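Local coordinates for uncharacterized protein, DUF633, LMOf2365_1472 (Listeria monocytogenes str. 4b F2365, PDB 3GNL), which is uncharacterized but probably methylates N1 of adenine 22 in tRNA, using a Rossmann-like methyltransferase domain, at residues Ile143-Glu157 / Pro179-Trp193. Numbering follows the deposited sequence. Where two conformers were deposited one is given.
Sequences ITSEAILREDNKVYE and PCLLKEQSAIFKSKW
Glu146 reaches from the sheet to the short helix 179-184, where its OE1 accepts from two successive backbone amides, Cys180 N at 2.7 Å and Leu181 N at 3.1 Å, a worked example of an acidic side chain binding helix N-H groups. The two donors approach from opposite faces of the carboxylate plane, both on the anti side, and the Leu181 bond is the straighter (159° against 135°). Arg133 of helix 129-139 forms a salt bridge with OE2; with that charge and the helix amides nearby, the buried carboxylate is probably ionised. Ile143 CD1 lies 3.8 Å from Pro179 CD, their side chains crossing at about a right angle.

Further along, Ile148 fits between the two helices. CG1, anti to its backbone N (chi1 -166°), carries CD1 to Lys192 CD at 3.8 Å, while CG2 faces Ser186 OG and Leu181 CD2. Ser186 OG also N-caps helix 187-208, accepting from Phe189 N. Ile188 CG2 lies 4.0 Å from Val155 CG1, the side chains passing in opposite directions, and also sits over one face of the Arg150 guanidinium, toward its rim. Along the edge strand, waters tie Glu184 OE1 to Glu146 O and Ile148 N.

A short helix and the start of a longer one thus cover one face of the antiparallel 141-151/154-163 hairpin, strands six and seven in the 3-2-1-4-5-7-6 order of a class I, Rossmann-like methyltransferase.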
loop_
_atom_site.group_PDB
_atom_site.type_symbol
_atom_site.label_atom_id
_atom_site.label_comp_id
_atom_site.label_asym_id
_atom_site.label_seq_id
_atom_site.Cartn_x
_atom_site.Cartn_y
_atom_site.Cartn_z
ATOM N N ILE A 143 10.055 6.390 3.302
ATOM C CA ILE A 143 9.915 5.079 2.697
ATOM C C ILE A 143 11.248 4.320 2.792
ATOM O O ILE A 143 12.306 4.776 2.304
ATOM C CB ILE A 143 9.445 5.227 1.218
ATOM C CG1 ILE A 143 8.085 5.917 1.213
ATOM C CG2 ILE A 143 9.369 3.848 0.492
ATOM C CD1 ILE A 143 7.689 6.523 -0.222
ATOM N N THR A 144 11.229 3.173 3.488
ATOM C CA THR A 144 12.434 2.404 3.710
ATOM C C THR A 144 12.584 1.163 2.880
ATOM O O THR A 144 13.685 0.710 2.654
ATOM C CB THR A 144 12.537 2.004 5.178
ATOM O OG1 THR A 144 11.351 1.304 5.531
ATOM C CG2 THR A 144 12.599 3.274 6.033
ATOM N N SER A 145 11.467 0.631 2.370
ATOM C CA SER A 145 11.497 -0.521 1.490
ATOM C C SER A 145 10.273 -0.403 0.596
ATOM O O SER A 145 9.283 0.196 0.987
ATOM C CB SER A 145 11.359 -1.845 2.257
ATOM O OG SER A 145 12.530 -2.173 3.013
ATOM N N GLU A 146 10.420 -0.983 -0.610
ATOM C CA GLU A 146 9.249 -1.205 -1.498
ATOM C C GLU A 146 9.444 -2.459 -2.284
ATOM O O GLU A 146 10.571 -2.949 -2.505
ATOM C CB GLU A 146 9.082 -0.034 -2.495
ATOM C CG GLU A 146 8.936 1.345 -1.847
ATOM C CD GLU A 146 8.772 2.481 -2.888
ATOM O OE1 GLU A 146 9.767 2.706 -3.639
ATOM O OE2 GLU A 146 7.680 3.073 -2.910
ATOM N N ALA A 147 8.312 -2.982 -2.738
ATOM C CA ALA A 147 8.309 -4.140 -3.600
ATOM C C ALA A 147 7.235 -3.963 -4.655
ATOM O O ALA A 147 6.237 -3.282 -4.430
ATOM C CB ALA A 147 8.081 -5.433 -2.829
ATOM N N ILE A 148 7.451 -4.631 -5.772
ATOM C CA ILE A 148 6.454 -4.688 -6.854
ATOM C C ILE A 148 6.391 -6.128 -7.284
ATOM O O ILE A 148 7.433 -6.776 -7.445
ATOM C CB ILE A 148 6.725 -3.648 -8.021
ATOM C CG1 ILE A 148 5.505 -3.506 -8.921
ATOM C CG2 ILE A 148 8.038 -3.883 -8.734
ATOM C CD1 ILE A 148 5.559 -2.314 -9.882
ATOM N N LEU A 149 5.173 -6.656 -7.419
ATOM C CA LEU A 149 5.048 -8.051 -7.807
ATOM C C LEU A 149 3.845 -8.211 -8.708
ATOM O O LEU A 149 2.977 -7.314 -8.795
ATOM C CB LEU A 149 4.972 -8.958 -6.572
ATOM C CG LEU A 149 3.832 -8.743 -5.573
ATOM C CD1 LEU A 149 2.595 -9.638 -5.802
ATOM C CD2 LEU A 149 4.364 -8.971 -4.162
ATOM N N ARG A 150 3.791 -9.340 -9.399
ATOM C CA ARG A 150 2.626 -9.649 -10.226
ATOM C C ARG A 150 2.018 -10.956 -9.702
ATOM O O ARG A 150 2.723 -11.933 -9.486
ATOM C CB ARG A 150 3.039 -9.728 -11.708
ATOM C CG ARG A 150 1.857 -9.942 -12.687
ATOM C CD ARG A 150 2.133 -9.678 -14.174
ATOM N NE ARG A 150 3.547 -9.667 -14.553
ATOM C CZ ARG A 150 4.177 -8.594 -15.039
ATOM N NH1 ARG A 150 5.452 -8.656 -15.358
ATOM N NH2 ARG A 150 3.518 -7.459 -15.222
ATOM N N GLU A 151 0.725 -10.955 -9.436
ATOM C CA GLU A 151 0.027 -12.173 -9.035
ATOM C C GLU A 151 -1.337 -12.179 -9.726
ATOM O O GLU A 151 -2.049 -11.172 -9.717
ATOM C CB GLU A 151 -0.139 -12.238 -7.499
ATOM C CG GLU A 151 -0.827 -13.512 -6.995
ATOM C CD GLU A 151 -0.708 -13.723 -5.498
ATOM O OE1 GLU A 151 -0.799 -12.741 -4.699
ATOM O OE2 GLU A 151 -0.575 -14.904 -5.106
ATOM N N ASP A 152 -1.697 -13.320 -10.316
ATOM C CA ASP A 152 -2.953 -13.457 -11.115
ATOM C C ASP A 152 -3.096 -12.346 -12.184
ATOM O O ASP A 152 -4.161 -11.723 -12.328
ATOM C CB ASP A 152 -4.197 -13.494 -10.200
ATOM C CG ASP A 152 -4.208 -14.686 -9.252
ATOM O OD1 ASP A 152 -3.594 -15.724 -9.554
ATOM O OD2 ASP A 152 -4.838 -14.587 -8.182
ATOM N N ASN A 153 -2.013 -12.091 -12.915
ATOM C CA ASN A 153 -1.940 -11.008 -13.913
ATOM C C ASN A 153 -2.351 -9.607 -13.416
ATOM O O ASN A 153 -2.894 -8.795 -14.168
ATOM C CB ASN A 153 -2.709 -11.385 -15.196
ATOM C CG ASN A 153 -2.250 -10.590 -16.411
ATOM O OD1 ASN A 153 -1.072 -10.219 -16.539
ATOM N ND2 ASN A 153 -3.185 -10.319 -17.314
ATOM N N LYS A 154 -2.110 -9.320 -12.134
ATOM C CA LYS A 154 -2.310 -7.964 -11.622
ATOM C C LYS A 154 -0.997 -7.541 -10.990
ATOM O O LYS A 154 -0.329 -8.368 -10.369
ATOM C CB LYS A 154 -3.441 -7.922 -10.588
ATOM C CG LYS A 154 -4.818 -7.665 -11.190
ATOM C CD LYS A 154 -5.927 -8.007 -10.189
ATOM C CE LYS A 154 -6.036 -9.529 -9.979
ATOM N NZ LYS A 154 -6.885 -9.889 -8.802
ATOM N N VAL A 155 -0.621 -6.278 -11.162
ATOM C CA VAL A 155 0.634 -5.781 -10.538
ATOM C C VAL A 155 0.304 -5.085 -9.209
ATOM O O VAL A 155 -0.562 -4.223 -9.174
ATOM C CB VAL A 155 1.441 -4.855 -11.494
ATOM C CG1 VAL A 155 2.738 -4.354 -10.830
ATOM C CG2 VAL A 155 1.840 -5.627 -12.708
ATOM N N TYR A 156 1.029 -5.424 -8.133
ATOM C CA TYR A 156 0.791 -4.841 -6.826
ATOM C C TYR A 156 2.072 -4.209 -6.323
ATOM O O TYR A 156 3.153 -4.800 -6.397
ATOM C CB TYR A 156 0.420 -5.924 -5.809
ATOM C CG TYR A 156 -0.842 -6.652 -6.133
ATOM C CD1 TYR A 156 -2.071 -6.055 -5.879
ATOM C CD2 TYR A 156 -0.801 -7.915 -6.722
ATOM C CE1 TYR A 156 -3.280 -6.704 -6.215
ATOM C CE2 TYR A 156 -2.010 -8.597 -7.068
ATOM C CZ TYR A 156 -3.226 -7.970 -6.792
ATOM O OH TYR A 156 -4.440 -8.599 -7.113
ATOM N N GLU A 157 1.930 -3.047 -5.721
ATOM C CA GLU A 157 3.040 -2.348 -5.062
ATOM C C GLU A 157 2.847 -2.382 -3.554
ATOM O O GLU A 157 1.707 -2.288 -3.055
ATOM C CB GLU A 157 3.104 -0.888 -5.524
ATOM C CG GLU A 157 3.498 -0.678 -7.008
ATOM C CD GLU A 157 2.955 0.636 -7.530
ATOM O OE1 GLU A 157 1.698 0.829 -7.583
ATOM O OE2 GLU A 157 3.773 1.471 -7.893
ATOM N N PRO A 179 10.577 5.558 -4.555
ATOM C CA PRO A 179 12.022 5.769 -4.498
ATOM C C PRO A 179 12.874 4.499 -4.500
ATOM O O PRO A 179 13.953 4.503 -5.061
ATOM C CB PRO A 179 12.215 6.574 -3.192
ATOM C CG PRO A 179 11.046 6.102 -2.336
ATOM C CD PRO A 179 9.871 5.985 -3.341
ATOM N N CYS A 180 12.391 3.426 -3.879
ATOM C CA CYS A 180 13.112 2.167 -3.884
ATOM C C CYS A 180 12.899 1.443 -5.191
ATOM O O CYS A 180 13.835 0.868 -5.747
ATOM C CB CYS A 180 12.663 1.283 -2.700
ATOM S SG CYS A 180 12.747 2.110 -1.030
ATOM N N LEU A 181 11.662 1.478 -5.695
ATOM C CA LEU A 181 11.350 0.771 -6.920
ATOM C C LEU A 181 12.112 1.347 -8.104
ATOM O O LEU A 181 12.554 0.615 -9.005
ATOM C CB LEU A 181 9.842 0.826 -7.223
ATOM C CG LEU A 181 8.936 0.143 -6.171
ATOM C CD1 LEU A 181 7.476 0.300 -6.604
ATOM C CD2 LEU A 181 9.256 -1.317 -5.952
ATOM N N LEU A 182 12.284 2.657 -8.096
ATOM C CA LEU A 182 12.983 3.195 -9.272
ATOM C C LEU A 182 14.506 2.980 -9.248
ATOM O O LEU A 182 15.126 3.015 -10.294
ATOM C CB LEU A 182 12.574 4.638 -9.563
ATOM C CG LEU A 182 13.056 5.728 -8.637
ATOM C CD1 LEU A 182 14.478 6.194 -9.047
ATOM C CD2 LEU A 182 12.071 6.880 -8.744
ATOM N N LYS A 183 15.086 2.763 -8.070
ATOM C CA LYS A 183 16.486 2.318 -7.970
ATOM C C LYS A 183 16.669 0.863 -8.439
ATOM O O LYS A 183 17.614 0.531 -9.153
ATOM C CB LYS A 183 17.036 2.489 -6.549
ATOM C CG LYS A 183 17.239 3.927 -6.080
ATOM C CD LYS A 183 18.319 3.950 -4.986
ATOM C CE LYS A 183 18.041 4.995 -3.907
ATOM N NZ LYS A 183 18.525 4.521 -2.568
ATOM N N GLU A 184 15.738 0.012 -8.037
ATOM C CA GLU A 184 15.760 -1.404 -8.332
ATOM C C GLU A 184 15.549 -1.693 -9.825
ATOM O O GLU A 184 16.219 -2.561 -10.387
ATOM C CB GLU A 184 14.682 -2.082 -7.510
ATOM C CG GLU A 184 14.635 -3.578 -7.715
ATOM C CD GLU A 184 13.384 -4.273 -7.123
ATOM O OE1 GLU A 184 12.289 -3.644 -6.930
ATOM O OE2 GLU A 184 13.510 -5.503 -6.867
ATOM N N GLN A 185 14.602 -0.969 -10.449
ATOM C CA GLN A 185 14.267 -1.191 -11.858
ATOM C C GLN A 185 14.069 -2.689 -12.177
ATOM O O GLN A 185 14.671 -3.217 -13.129
ATOM C CB GLN A 185 15.362 -0.597 -12.786
ATOM C CG GLN A 185 15.590 0.903 -12.707
ATOM C CD GLN A 185 14.568 1.691 -13.521
ATOM O OE1 GLN A 185 13.962 1.161 -14.459
ATOM N NE2 GLN A 185 14.398 2.958 -13.188
ATOM N N SER A 186 13.221 -3.397 -11.428
ATOM C CA SER A 186 12.978 -4.803 -11.731
ATOM C C SER A 186 12.267 -5.004 -13.072
ATOM O O SER A 186 11.746 -4.039 -13.654
ATOM C CB SER A 186 12.151 -5.418 -10.629
ATOM O OG SER A 186 10.799 -5.024 -10.786
ATOM N N ALA A 187 12.242 -6.230 -13.578
ATOM C CA ALA A 187 11.621 -6.489 -14.865
ATOM C C ALA A 187 10.124 -6.182 -14.785
ATOM O O ALA A 187 9.559 -5.732 -15.773
ATOM C CB ALA A 187 11.835 -7.957 -15.243
ATOM N N ILE A 188 9.494 -6.444 -13.633
ATOM C CA ILE A 188 8.069 -6.137 -13.474
ATOM C C ILE A 188 7.835 -4.621 -13.473
ATOM O O ILE A 188 6.896 -4.123 -14.102
ATOM C CB ILE A 188 7.501 -6.820 -12.211
ATOM C CG1 ILE A 188 7.454 -8.373 -12.410
ATOM C CG2 ILE A 188 6.118 -6.276 -11.838
ATOM C CD1 ILE A 188 7.340 -9.156 -11.094
ATOM N N PHE A 189 8.683 -3.896 -12.771
ATOM C CA PHE A 189 8.623 -2.444 -12.793
ATOM C C PHE A 189 8.711 -1.910 -14.221
ATOM O O PHE A 189 7.873 -1.086 -14.626
ATOM C CB PHE A 189 9.749 -1.870 -11.936
ATOM C CG PHE A 189 9.821 -0.355 -11.949
ATOM C CD1 PHE A 189 9.140 0.386 -11.004
ATOM C CD2 PHE A 189 10.623 0.311 -12.896
ATOM C CE1 PHE A 189 9.221 1.792 -10.994
ATOM C CE2 PHE A 189 10.691 1.702 -12.901
ATOM C CZ PHE A 189 9.997 2.453 -11.958
ATOM N N LYS A 190 9.717 -2.331 -14.978
ATOM C CA LYS A 190 9.924 -1.799 -16.316
ATOM C C LYS A 190 8.753 -2.190 -17.225
ATOM O O LYS A 190 8.316 -1.349 -18.019
ATOM C CB LYS A 190 11.235 -2.353 -16.890
ATOM C CG LYS A 190 12.435 -1.843 -16.160
ATOM C CD LYS A 190 13.722 -2.225 -16.940
ATOM C CE LYS A 190 14.979 -1.831 -16.178
ATOM N NZ LYS A 190 15.283 -0.383 -16.272
ATOM N N SER A 191 8.264 -3.426 -17.106
ATOM C CA SER A 191 7.175 -3.851 -17.995
ATOM C C SER A 191 5.871 -3.109 -17.666
ATOM O O SER A 191 5.128 -2.697 -18.581
ATOM C CB SER A 191 7.041 -5.365 -17.995
ATOM O OG SER A 191 6.529 -5.845 -16.796
ATOM N N LYS A 192 5.587 -2.934 -16.375
ATOM C CA LYS A 192 4.380 -2.206 -15.947
ATOM C C LYS A 192 4.372 -0.792 -16.531
ATOM O O LYS A 192 3.392 -0.360 -17.137
ATOM C CB LYS A 192 4.271 -2.128 -14.407
ATOM C CG LYS A 192 3.173 -1.129 -13.948
ATOM C CD LYS A 192 3.184 -0.786 -12.446
ATOM C CE LYS A 192 2.144 0.311 -12.147
ATOM N NZ LYS A 192 0.782 -0.031 -12.612
ATOM N N TRP A 193 5.468 -0.065 -16.359
ATOM C CA TRP A 193 5.463 1.339 -16.767
ATOM C C TRP A 193 5.542 1.544 -18.289
ATOM O O TRP A 193 4.941 2.484 -18.812
ATOM C CB TRP A 193 6.503 2.155 -15.979
ATOM C CG TRP A 193 6.048 2.222 -14.560
ATOM C CD1 TRP A 193 6.665 1.654 -13.487
ATOM C CD2 TRP A 193 4.867 2.875 -14.071
ATOM N NE1 TRP A 193 5.933 1.910 -12.356
ATOM C CE2 TRP A 193 4.839 2.678 -12.679
ATOM C CE3 TRP A 193 3.818 3.604 -14.677
ATOM C CZ2 TRP A 193 3.799 3.165 -11.869
ATOM C CZ3 TRP A 193 2.796 4.099 -13.884
ATOM C CH2 TRP A 193 2.795 3.877 -12.491
HETATM O O HOH W 1 12.447 -2.157 -4.577
HETATM O O HOH W 2 10.256 -5.396 -6.119
HETATM O O HOH W 3 9.747 -6.818 -8.747
HETATM O O HOH W 4 6.052 1.814 -9.465
#